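Local coordinates for leucine--tRNA ligase (PDB 5AH5), which probably attaches L-leucine to its cognate tRNA(Leu) at the expense of ATP, as an aminoacyl-tRNA synthetase, at residues 791-795 with 796-800; 772-776 with 777-781; 643-647 with 648-652; 732-736 with 737-741; 724-727 with 728-731. All coordinates share one frame; numbering follows the deposited sequence.

Contact 1 of 5, residues 791-795 with 796-800; sequences SRLSD and RDLKN
Ser791 O accepts from Ser794 OG at 2.8 Å and from Ser794 N at 3.1 Å, just before the turn that brings Leu793 to Arg796. Serine suits a helix end because its short side chain can fold back onto a carbonyl of the last turn. Leu793 is the first residue to leave helical geometry, and a type I beta turn runs from it to Arg796. The closing bond, from Arg796 N to Leu793 O at 3.4 Å, is weak though fairly straight (165°). Arg796 then reaches back alongside the turn, its CD 3.3 Å from Arg792 O. Asp795 lies beside it and points the same way, its chi1 of 68° bringing OD1 to 3.3 Å from Arg796 CG. No salt bridge forms between the two, since Asp795 OD1 and Arg796 NE are 5.2 Å apart; Arg796 NE donates to Gly814 O. On the apolar side Leu793 CD1 and Leu798 CD1 meet loosely at 4.4 Å, and both leucines also pack on Leu784 of helix 776-785. Arg792 sends NH2 outward to a phosphate of the bound RNA, a job for a long cationic chain. This is a type I turn joining helix 787-792 to the outermost strand 798-804 of a small mixed sheet, where Lys799 and Asn800 form a classic beta bulge opposite Val812.

Contact 2 of 5, residues 772-776 with 777-781; sequences VNLAE and EDILS
Leu774 lays its CG against CB of Asp778, 3.7 Å away, the two side chains crossing at about a right angle. With CG swung away from its own backbone N (chi1 -154°), the leucine also keeps CB 3.8 Å from Ile779 CG1. Leu774 precedes the N-cap residue, Ala775, and Ile779 is the fourth residue of the helix, so this apolar pair has the spacing of a hydrophobic staple, which ties the incoming loop to the first turn. Two branched aliphatic residues fit that task well. Ile779 CD1 also lies 3.6 Å from Leu774 O. The helix itself starts with a bond from Ile779 N to Ala775 O at 2.9 Å, followed by one from Leu780 N to Glu776 O at 3.0 Å that is almost perfectly straight (178°). Alanine brings no polar group of its own to the N-cap; its methyl CB instead sits 3.8 Å from Glu777 OE1, and Asp778 OD2 is near as well. Three acids in succession, Glu776, Glu777 and Asp778, probably benefit from the positive end of the helix dipole. Outside, Glu776 OE2 bonds to Tyr801 OH. The helix 776-785 thereby lies against the mixed sheet, with Ile779 buried on Leu756 of strand 753-760 and Tyr803 of strand 798-804, and Leu780 touching Tyr801.

Contact 3 of 5, residues 643-647 with 648-652; sequences IEICP and DDCEN
Asp649 and Cys646 are bonded in both directions. The carboxylate oxygen Asp649 OD2 accepts the N-H of Cys646, with Cys646 N at 2.6 Å, while Asp649 N returns a bond to Cys646 O at 2.8 Å. OD2 is approached on its anti side, with the donor 35° out of the carboxylate plane. The aspartate can reach back because its CG stands beside its own backbone N (chi1 -52°), which turns the carboxylate over the start of the turn; its short side chain spans the three-residue gap. A third bond, from Cys650 N to Pro647 O at 3.1 Å, continues the three-residue spacing of a 3-10 turn. In both backbone bonds the N-H comes from above the carbonyl plane, about 50° out of it, as is usual for bonds from residue i to i-3. Proline suits the first residue of the 3-10 segment, where its missing N-H costs no internal bond and its ring restrains phi. Packing follows outward: Cys646 CB rests 3.3 Å from Asp649 OD2, and on the buried side Ile645 CG2 meets Cys650 SG at 4.0 Å. Those two side chains both lie on Ala659 of helix 653-674, and Ile645 also touches Ser707 of helix 701-715. Nearby, Glu644 makes a salt bridge to Arg713, and Asn652 caps the next helix through OD1 to Asp655 N. The motif is a short 3-10 segment of two overlapping turns, its entrance held by Asp649 OD2 on Cys646 N, in the connection from helix 634-639 to helix 653-674 of the helical anticodon-binding region.

Contact 4 of 5, residues 732-736 with 737-741; sequences CNSLV and AAEPW
The flat carboxylate of Glu739 turns one oxygen, OE1, to Ser734 OG, a weak hydrogen bond of 3.4 Å, and two flat peptide carbonyls are met from above. Ala738 N lies 59° out of the Leu735 carbonyl plane at 3.0 Å from Leu735 O, and Glu739 N lies 68° out of the Val736 plane, also 3.0 Å from Val736 O. Neither donor is on a lone pair, a result of the tight three-residue spacing. Glu739 is carried to the serine by a bend: CG is anti to its backbone N, and chi2 of 67° folds the carboxylate round. Its CB meanwhile covers Val736 O at 3.3 Å. Ser734 OG accepts from Trp727 NE1 while donating weakly to Glu739, so a small side chain links the turn to helix 720-729. Glu724 OE1 takes Val736 N and OE2 takes Ala737 N, satisfying two N-H groups at the start of the turn that have no bond within it. Small methyls let Ala737 lie by Trp16 and bring Ala738 CB within 3.7 Å of Leu735 O. Leu735 touches Trp12, Lys15 and Lys19 of helix 5-19, while buried Val736 faces Trp727 and Arg713. This is a short 3-10 turn, its leading N-H groups bound by an acid of a neighbouring helix, in the long loop between helix 720-729 and strand 753-760.

Contact 5 of 5, residues 724-727 with 728-731; sequences EELW and ALSG
Backbone bonds between Glu724-Trp727 and Ala728-Gly731 carry most of this contact: Ala728 N to Glu724 O at 3.0 Å, Leu729 N to Glu725 O at 2.8 Å and Ser730 N to Leu726 O at 2.8 Å. The first is nearly straight (168°), as in a regular alpha-helix. One side-chain bond joins them, from Ser730 OG to Trp727 O at 2.8 Å; serine's short arm lets the hydroxyl fold onto the last turn. Gly731 then leaves the helix with a positive phi of 102° in a Schellman motif, with two bonds back into the last turn; Gly731 N bonds to Ala728 O at 3.0 Å. Among apolar groups, the side chains of Leu726 and Leu729 cross obliquely, their CD2 atoms 4.1 Å apart, and Leu726 continues into Val626 and Phe630 of helix 617-632. The acids have partners outside: Glu725 OE1 receives Trp12 NE1 and a salt bridge from Arg8, and Glu724 takes the N-H groups of Val736 and Ala737. Chemically, then, the helix end is closed by its own hydroxyl and backbone groups, while its larger side chains, apolar or acidic, bind the neighbouring helices and the loop that follows.

Contacts 4 and 5 lie together, centres about 10 Å apart; Glu724 and Trp727 of contact 5's helix hold the turn of contact 4. Contact 3 joins this group through Ile643, which packs on both Trp727 and Glu739. Contacts 1 and 2 belong to the separate small domain at the C-terminal end, where helices follow each other along one sheet. Contacts 1 to 4 are surface contacts, and contact 5 is partly buried. Their tasks differ: contact 2 opens a helix by an apolar staple, whereas contacts 1 and 5 end one with a serine hydroxyl. Contacts 3 and 4 are 3-10 turns, braced by acids. Contact 1 alone reaches the bound RNA.

Contact 1 of 5, residues 791-795 with 796-800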
# COMPACT_ATOMS: atom_id res chain seq x y z
N SER B 791 27.61 -31.91 -39.19
CA SER B 791 28.70 -31.06 -39.64
C SER B 791 29.59 -30.64 -38.47
O SER B 791 30.78 -30.86 -38.47
CB SER B 791 28.17 -29.82 -40.38
OG SER B 791 27.44 -30.19 -41.55
N ARG B 792 28.98 -30.08 -37.44
CA ARG B 792 29.72 -29.56 -36.30
C ARG B 792 30.38 -30.63 -35.44
O ARG B 792 31.33 -30.33 -34.76
CB ARG B 792 28.81 -28.73 -35.43
CG ARG B 792 28.61 -27.36 -36.03
CD ARG B 792 27.35 -26.72 -35.51
NE ARG B 792 27.03 -25.58 -36.36
CZ ARG B 792 27.46 -24.35 -36.13
NH1 ARG B 792 28.24 -24.08 -35.09
NH2 ARG B 792 27.12 -23.40 -36.98
N LEU B 793 29.88 -31.86 -35.46
CA LEU B 793 30.52 -32.99 -34.78
C LEU B 793 31.39 -33.82 -35.70
O LEU B 793 31.84 -34.90 -35.29
CB LEU B 793 29.47 -33.93 -34.14
CG LEU B 793 28.37 -33.35 -33.26
CD1 LEU B 793 27.72 -34.41 -32.39
CD2 LEU B 793 28.84 -32.16 -32.44
N SER B 794 31.64 -33.40 -36.94
CA SER B 794 32.40 -34.30 -37.83
C SER B 794 33.87 -34.43 -37.39
O SER B 794 34.51 -35.40 -37.76
CB SER B 794 32.33 -33.84 -39.29
OG SER B 794 32.88 -32.55 -39.31
N ASP B 795 34.38 -33.49 -36.59
CA ASP B 795 35.75 -33.57 -36.04
C ASP B 795 35.82 -33.45 -34.50
O ASP B 795 36.80 -33.00 -33.95
CB ASP B 795 36.65 -32.48 -36.70
CG ASP B 795 36.25 -31.03 -36.31
OD1 ASP B 795 35.03 -30.76 -36.08
OD2 ASP B 795 37.16 -30.16 -36.24
N ARG B 796 34.75 -33.83 -33.82
CA ARG B 796 34.60 -33.62 -32.40
C ARG B 796 33.82 -34.81 -31.88
O ARG B 796 32.99 -35.38 -32.61
CB ARG B 796 33.85 -32.32 -32.12
CG ARG B 796 34.38 -31.11 -32.87
CD ARG B 796 33.66 -29.82 -32.55
NE ARG B 796 33.97 -29.37 -31.23
CZ ARG B 796 33.51 -28.26 -30.66
NH1 ARG B 796 32.68 -27.44 -31.31
NH2 ARG B 796 33.89 -27.97 -29.41
N ASP B 797 34.06 -35.18 -30.62
CA ASP B 797 33.37 -36.30 -29.97
C ASP B 797 32.24 -35.76 -29.07
O ASP B 797 32.41 -34.76 -28.34
CB ASP B 797 34.35 -37.18 -29.13
CG ASP B 797 35.54 -37.80 -29.98
OD1 ASP B 797 35.38 -38.31 -31.12
OD2 ASP B 797 36.68 -37.79 -29.44
N LEU B 798 31.11 -36.44 -29.12
CA LEU B 798 30.01 -36.22 -28.18
C LEU B 798 30.33 -36.79 -26.78
O LEU B 798 30.58 -37.95 -26.64
CB LEU B 798 28.76 -36.85 -28.75
CG LEU B 798 27.48 -36.50 -27.98
CD1 LEU B 798 27.16 -35.04 -28.07
CD2 LEU B 798 26.34 -37.34 -28.49
N LYS B 799 30.25 -35.97 -25.74
CA LYS B 799 30.60 -36.35 -24.37
C LYS B 799 29.38 -36.61 -23.49
O LYS B 799 29.38 -37.44 -22.55
CB LYS B 799 31.36 -35.22 -23.68
CG LYS B 799 32.69 -34.76 -24.30
CD LYS B 799 33.66 -35.91 -24.51
CE LYS B 799 35.05 -35.34 -24.71
NZ LYS B 799 35.98 -36.38 -25.17
N ASN B 800 28.35 -35.81 -23.74
CA ASN B 800 27.18 -35.84 -22.93
C ASN B 800 26.05 -35.12 -23.65
O ASN B 800 26.25 -34.48 -24.66
CB ASN B 800 27.49 -35.21 -21.58
CG ASN B 800 26.55 -35.66 -20.50
OD1 ASN B 800 25.73 -36.59 -20.64
ND2 ASN B 800 26.59 -34.93 -19.43

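Contact 2 of 5, residues 772-776 with 777-781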
# COMPACT_ATOMS: atom_id res chain seq x y z
N VAL B 772 5.75 -35.86 -30.21
CA VAL B 772 5.72 -35.91 -28.75
C VAL B 772 5.94 -37.38 -28.31
O VAL B 772 5.57 -38.32 -29.04
CB VAL B 772 4.34 -35.36 -28.25
CG1 VAL B 772 4.15 -35.58 -26.76
CG2 VAL B 772 4.27 -33.90 -28.57
N ASN B 773 6.54 -37.59 -27.13
CA ASN B 773 6.83 -38.97 -26.61
C ASN B 773 7.80 -39.78 -27.43
O ASN B 773 7.79 -41.02 -27.36
CB ASN B 773 5.57 -39.84 -26.49
CG ASN B 773 4.48 -39.17 -25.71
OD1 ASN B 773 4.73 -38.69 -24.59
ND2 ASN B 773 3.27 -39.10 -26.30
N LEU B 774 8.63 -39.12 -28.23
CA LEU B 774 9.70 -39.84 -28.91
C LEU B 774 10.59 -40.32 -27.77
O LEU B 774 10.84 -39.61 -26.78
CB LEU B 774 10.43 -38.95 -29.93
CG LEU B 774 11.12 -39.67 -31.12
CD1 LEU B 774 10.16 -40.53 -31.97
CD2 LEU B 774 11.82 -38.62 -31.97
N ALA B 775 10.99 -41.57 -27.84
CA ALA B 775 11.97 -42.11 -26.91
C ALA B 775 13.25 -41.24 -26.88
O ALA B 775 13.70 -40.72 -27.90
CB ALA B 775 12.29 -43.53 -27.31
N GLU B 776 13.85 -41.11 -25.70
CA GLU B 776 15.04 -40.32 -25.53
C GLU B 776 16.18 -40.77 -26.50
O GLU B 776 16.85 -39.92 -27.13
CB GLU B 776 15.45 -40.31 -24.07
CG GLU B 776 16.40 -39.20 -23.75
CD GLU B 776 16.76 -39.15 -22.29
OE1 GLU B 776 15.83 -39.00 -21.46
OE2 GLU B 776 17.97 -39.24 -21.98
N GLU B 777 16.34 -42.07 -26.74
CA GLU B 777 17.39 -42.48 -27.67
C GLU B 777 17.10 -42.09 -29.11
O GLU B 777 18.02 -41.85 -29.91
CB GLU B 777 17.77 -44.00 -27.54
CG GLU B 777 16.75 -45.03 -28.02
CD GLU B 777 15.85 -45.61 -26.91
OE1 GLU B 777 15.59 -44.89 -25.89
OE2 GLU B 777 15.39 -46.78 -27.09
N ASP B 778 15.82 -42.10 -29.46
CA ASP B 778 15.37 -41.65 -30.81
C ASP B 778 15.50 -40.15 -30.97
O ASP B 778 15.83 -39.66 -32.07
CB ASP B 778 13.94 -42.11 -31.09
CG ASP B 778 13.80 -43.65 -31.22
OD1 ASP B 778 14.84 -44.36 -31.34
OD2 ASP B 778 12.64 -44.14 -31.20
N ILE B 779 15.25 -39.38 -29.89
CA ILE B 779 15.48 -37.95 -29.93
C ILE B 779 16.96 -37.69 -30.24
O ILE B 779 17.28 -37.01 -31.20
CB ILE B 779 15.08 -37.24 -28.63
CG1 ILE B 779 13.58 -37.32 -28.44
CG2 ILE B 779 15.57 -35.79 -28.62
CD1 ILE B 779 13.08 -36.75 -27.12
N LEU B 780 17.85 -38.27 -29.46
CA LEU B 780 19.28 -38.12 -29.70
C LEU B 780 19.69 -38.57 -31.10
O LEU B 780 20.42 -37.89 -31.80
CB LEU B 780 20.09 -38.93 -28.69
CG LEU B 780 21.58 -38.77 -28.79
CD1 LEU B 780 22.00 -37.36 -28.44
CD2 LEU B 780 22.26 -39.79 -27.90
N SER B 781 19.23 -39.72 -31.50
CA SER B 781 19.55 -40.22 -32.84
C SER B 781 19.02 -39.25 -33.95
O SER B 781 19.73 -38.93 -34.90
CB SER B 781 18.99 -41.65 -32.97
OG SER B 781 18.71 -41.90 -34.29

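Contact 3 of 5, residues 643-647 with 648-652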
# COMPACT_ATOMS: atom_id res chain seq x y z
N ILE B 643 -18.45 -24.31 -25.09
CA ILE B 643 -17.88 -23.23 -24.27
C ILE B 643 -16.43 -23.46 -24.03
O ILE B 643 -15.77 -22.61 -23.42
CB ILE B 643 -18.63 -23.05 -22.91
CG1 ILE B 643 -18.39 -24.24 -21.96
CG2 ILE B 643 -20.09 -22.81 -23.18
CD1 ILE B 643 -18.90 -24.06 -20.53
N GLU B 644 -15.91 -24.61 -24.49
CA GLU B 644 -14.49 -24.88 -24.51
C GLU B 644 -14.23 -26.04 -25.53
O GLU B 644 -15.16 -26.53 -26.14
CB GLU B 644 -14.00 -25.25 -23.10
CG GLU B 644 -14.60 -26.54 -22.51
CD GLU B 644 -15.02 -26.42 -21.04
OE1 GLU B 644 -14.57 -25.47 -20.31
OE2 GLU B 644 -15.80 -27.29 -20.60
N ILE B 645 -12.98 -26.46 -25.70
CA ILE B 645 -12.65 -27.50 -26.68
C ILE B 645 -12.50 -28.85 -25.97
O ILE B 645 -11.71 -28.96 -25.04
CB ILE B 645 -11.31 -27.15 -27.38
CG1 ILE B 645 -11.44 -25.79 -28.10
CG2 ILE B 645 -10.89 -28.27 -28.34
CD1 ILE B 645 -10.12 -25.23 -28.55
N CYS B 646 -13.26 -29.86 -26.39
CA CYS B 646 -12.99 -31.26 -25.97
C CYS B 646 -12.12 -32.07 -27.00
O CYS B 646 -12.22 -31.82 -28.20
CB CYS B 646 -14.30 -31.99 -25.72
SG CYS B 646 -15.22 -31.39 -24.29
N PRO B 647 -11.30 -33.04 -26.54
CA PRO B 647 -10.43 -33.88 -27.44
C PRO B 647 -11.18 -34.47 -28.63
O PRO B 647 -10.69 -34.36 -29.75
CB PRO B 647 -9.92 -34.98 -26.52
CG PRO B 647 -10.03 -34.44 -25.15
CD PRO B 647 -11.12 -33.40 -25.12
N ASP B 648 -12.39 -34.98 -28.40
CA ASP B 648 -13.30 -35.49 -29.47
C ASP B 648 -13.78 -34.47 -30.50
O ASP B 648 -14.28 -34.85 -31.55
CB ASP B 648 -14.55 -36.20 -28.86
CG ASP B 648 -14.22 -37.54 -28.18
OD1 ASP B 648 -13.03 -37.94 -28.13
OD2 ASP B 648 -15.18 -38.20 -27.68
N ASP B 649 -13.70 -33.18 -30.19
CA ASP B 649 -14.00 -32.14 -31.18
C ASP B 649 -12.89 -32.00 -32.27
O ASP B 649 -13.16 -31.53 -33.37
CB ASP B 649 -14.21 -30.77 -30.49
CG ASP B 649 -15.26 -30.79 -29.31
OD1 ASP B 649 -16.31 -31.45 -29.40
OD2 ASP B 649 -15.02 -30.07 -28.30
N CYS B 650 -11.64 -32.31 -31.93
CA CYS B 650 -10.50 -32.18 -32.82
C CYS B 650 -10.41 -33.31 -33.89
O CYS B 650 -10.01 -34.45 -33.59
CB CYS B 650 -9.20 -32.17 -32.00
SG CYS B 650 -9.06 -30.78 -30.85
N GLU B 651 -10.75 -32.96 -35.13
CA GLU B 651 -10.69 -33.87 -36.26
C GLU B 651 -9.36 -33.89 -37.01
O GLU B 651 -9.23 -34.65 -37.97
CB GLU B 651 -11.86 -33.56 -37.21
CG GLU B 651 -13.10 -34.35 -36.81
CD GLU B 651 -14.42 -33.63 -37.02
OE1 GLU B 651 -14.47 -32.65 -37.79
OE2 GLU B 651 -15.41 -34.06 -36.40
N ASN B 652 -8.37 -33.13 -36.56
CA ASN B 652 -7.06 -33.10 -37.24
C ASN B 652 -5.96 -32.38 -36.43
O ASN B 652 -6.17 -31.97 -35.26
CB ASN B 652 -7.22 -32.44 -38.61
CG ASN B 652 -7.63 -31.00 -38.50
OD1 ASN B 652 -6.96 -30.20 -37.85
ND2 ASN B 652 -8.73 -30.66 -39.13

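Contact 4 of 5, residues 732-736 with 737-741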
# COMPACT_ATOMS: atom_id res chain seq x y z
N CYS B 732 -25.44 -17.78 -25.68
CA CYS B 732 -25.51 -18.17 -24.26
C CYS B 732 -26.57 -17.34 -23.49
O CYS B 732 -26.87 -16.19 -23.84
CB CYS B 732 -24.13 -18.11 -23.63
SG CYS B 732 -22.88 -19.04 -24.54
N ASN B 733 -27.19 -17.97 -22.51
CA ASN B 733 -28.25 -17.35 -21.69
C ASN B 733 -27.76 -16.83 -20.37
O ASN B 733 -28.36 -15.93 -19.80
CB ASN B 733 -29.35 -18.38 -21.39
CG ASN B 733 -30.11 -18.81 -22.62
OD1 ASN B 733 -30.37 -18.00 -23.54
ND2 ASN B 733 -30.49 -20.09 -22.65
N SER B 734 -26.72 -17.48 -19.85
CA SER B 734 -26.06 -17.13 -18.60
C SER B 734 -25.18 -15.87 -18.78
O SER B 734 -24.98 -15.38 -19.88
CB SER B 734 -25.19 -18.31 -18.17
OG SER B 734 -24.12 -18.51 -19.13
N LEU B 735 -24.69 -15.33 -17.67
CA LEU B 735 -23.70 -14.23 -17.71
C LEU B 735 -22.34 -14.90 -17.67
O LEU B 735 -22.15 -15.76 -16.85
CB LEU B 735 -23.88 -13.31 -16.51
CG LEU B 735 -25.16 -12.45 -16.49
CD1 LEU B 735 -25.37 -11.80 -15.12
CD2 LEU B 735 -25.09 -11.38 -17.57
N VAL B 736 -21.41 -14.49 -18.53
CA VAL B 736 -20.08 -15.08 -18.51
C VAL B 736 -19.43 -14.82 -17.19
O VAL B 736 -18.59 -15.62 -16.76
CB VAL B 736 -18.97 -14.49 -19.47
CG1 VAL B 736 -18.20 -15.62 -20.08
CG2 VAL B 736 -19.42 -13.46 -20.48
N ALA B 737 -19.74 -13.66 -16.58
CA ALA B 737 -19.18 -13.32 -15.27
C ALA B 737 -19.51 -14.38 -14.21
O ALA B 737 -18.72 -14.56 -13.26
CB ALA B 737 -19.59 -11.89 -14.81
N ALA B 738 -20.64 -15.09 -14.37
CA ALA B 738 -21.03 -16.17 -13.45
C ALA B 738 -20.60 -17.55 -13.90
O ALA B 738 -20.92 -18.50 -13.24
CB ALA B 738 -22.53 -16.19 -13.23
N GLU B 739 -19.84 -17.66 -14.97
CA GLU B 739 -19.47 -18.98 -15.53
C GLU B 739 -18.21 -19.40 -14.78
O GLU B 739 -17.38 -18.57 -14.50
CB GLU B 739 -19.29 -18.84 -17.03
CG GLU B 739 -19.16 -20.13 -17.81
CD GLU B 739 -20.43 -20.98 -17.85
OE1 GLU B 739 -21.56 -20.46 -17.97
OE2 GLU B 739 -20.26 -22.21 -17.82
N PRO B 740 -18.09 -20.68 -14.37
CA PRO B 740 -16.81 -21.14 -13.85
C PRO B 740 -15.61 -20.80 -14.78
O PRO B 740 -15.74 -20.82 -16.02
CB PRO B 740 -16.97 -22.67 -13.68
CG PRO B 740 -18.40 -22.96 -13.93
CD PRO B 740 -19.05 -21.77 -14.60
N TRP B 741 -14.49 -20.44 -14.18
CA TRP B 741 -13.32 -20.02 -14.92
C TRP B 741 -12.79 -21.26 -15.69
O TRP B 741 -12.85 -22.37 -15.19
CB TRP B 741 -12.28 -19.56 -13.96
CG TRP B 741 -11.00 -19.05 -14.57
CD1 TRP B 741 -9.76 -19.62 -14.45
CD2 TRP B 741 -10.80 -17.80 -15.27
NE1 TRP B 741 -8.83 -18.83 -15.08
CE2 TRP B 741 -9.44 -17.73 -15.63
CE3 TRP B 741 -11.66 -16.78 -15.72
CZ2 TRP B 741 -8.90 -16.65 -16.35
CZ3 TRP B 741 -11.12 -15.72 -16.47
CH2 TRP B 741 -9.75 -15.67 -16.77

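Contact 5 of 5, residues 724-727 with 728-731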
# COMPACT_ATOMS: atom_id res chain seq x y z
N GLU B 724 -19.73 -9.84 -22.07
CA GLU B 724 -21.10 -10.23 -21.88
C GLU B 724 -21.82 -10.06 -23.18
O GLU B 724 -22.63 -10.90 -23.53
CB GLU B 724 -21.84 -9.41 -20.78
CG GLU B 724 -21.34 -9.62 -19.37
CD GLU B 724 -21.52 -11.03 -18.79
OE1 GLU B 724 -22.18 -11.83 -19.46
OE2 GLU B 724 -20.92 -11.37 -17.71
N GLU B 725 -21.54 -8.97 -23.91
CA GLU B 725 -22.27 -8.72 -25.14
C GLU B 725 -22.02 -9.91 -26.11
O GLU B 725 -22.94 -10.43 -26.71
CB GLU B 725 -21.76 -7.41 -25.79
CG GLU B 725 -22.51 -6.92 -27.02
CD GLU B 725 -23.81 -6.19 -26.72
OE1 GLU B 725 -24.12 -5.88 -25.53
OE2 GLU B 725 -24.51 -5.86 -27.68
N LEU B 726 -20.75 -10.28 -26.26
CA LEU B 726 -20.38 -11.30 -27.25
C LEU B 726 -20.88 -12.66 -26.85
O LEU B 726 -21.49 -13.37 -27.66
CB LEU B 726 -18.89 -11.32 -27.45
CG LEU B 726 -18.44 -10.02 -28.11
CD1 LEU B 726 -16.92 -10.02 -28.26
CD2 LEU B 726 -19.15 -9.78 -29.42
N TRP B 727 -20.71 -13.00 -25.57
CA TRP B 727 -21.31 -14.22 -24.99
C TRP B 727 -22.78 -14.36 -25.32
O TRP B 727 -23.21 -15.43 -25.83
CB TRP B 727 -21.10 -14.21 -23.49
CG TRP B 727 -21.48 -15.41 -22.69
CD1 TRP B 727 -22.52 -15.50 -21.83
CD2 TRP B 727 -20.74 -16.60 -22.53
NE1 TRP B 727 -22.51 -16.68 -21.17
CE2 TRP B 727 -21.40 -17.37 -21.55
CE3 TRP B 727 -19.58 -17.11 -23.12
CZ2 TRP B 727 -20.97 -18.66 -21.19
CZ3 TRP B 727 -19.12 -18.33 -22.73
CH2 TRP B 727 -19.82 -19.13 -21.80
N ALA B 728 -23.55 -13.29 -25.06
CA ALA B 728 -24.98 -13.28 -25.39
C ALA B 728 -25.25 -13.36 -26.87
O ALA B 728 -26.16 -14.08 -27.30
CB ALA B 728 -25.69 -12.05 -24.83
N LEU B 729 -24.52 -12.57 -27.65
CA LEU B 729 -24.66 -12.63 -29.09
C LEU B 729 -24.41 -14.08 -29.65
O LEU B 729 -25.10 -14.55 -30.53
CB LEU B 729 -23.71 -11.65 -29.72
CG LEU B 729 -23.75 -11.51 -31.23
CD1 LEU B 729 -25.03 -10.79 -31.68
CD2 LEU B 729 -22.47 -10.80 -31.69
N SER B 730 -23.48 -14.78 -29.05
CA SER B 730 -23.21 -16.15 -29.46
C SER B 730 -24.31 -17.17 -29.06
O SER B 730 -24.15 -18.35 -29.37
CB SER B 730 -21.88 -16.60 -28.86
OG SER B 730 -22.05 -17.21 -27.61
N GLY B 731 -25.35 -16.74 -28.32
CA GLY B 731 -26.44 -17.59 -27.92
C GLY B 731 -26.44 -18.10 -26.50
O GLY B 731 -27.34 -18.79 -26.11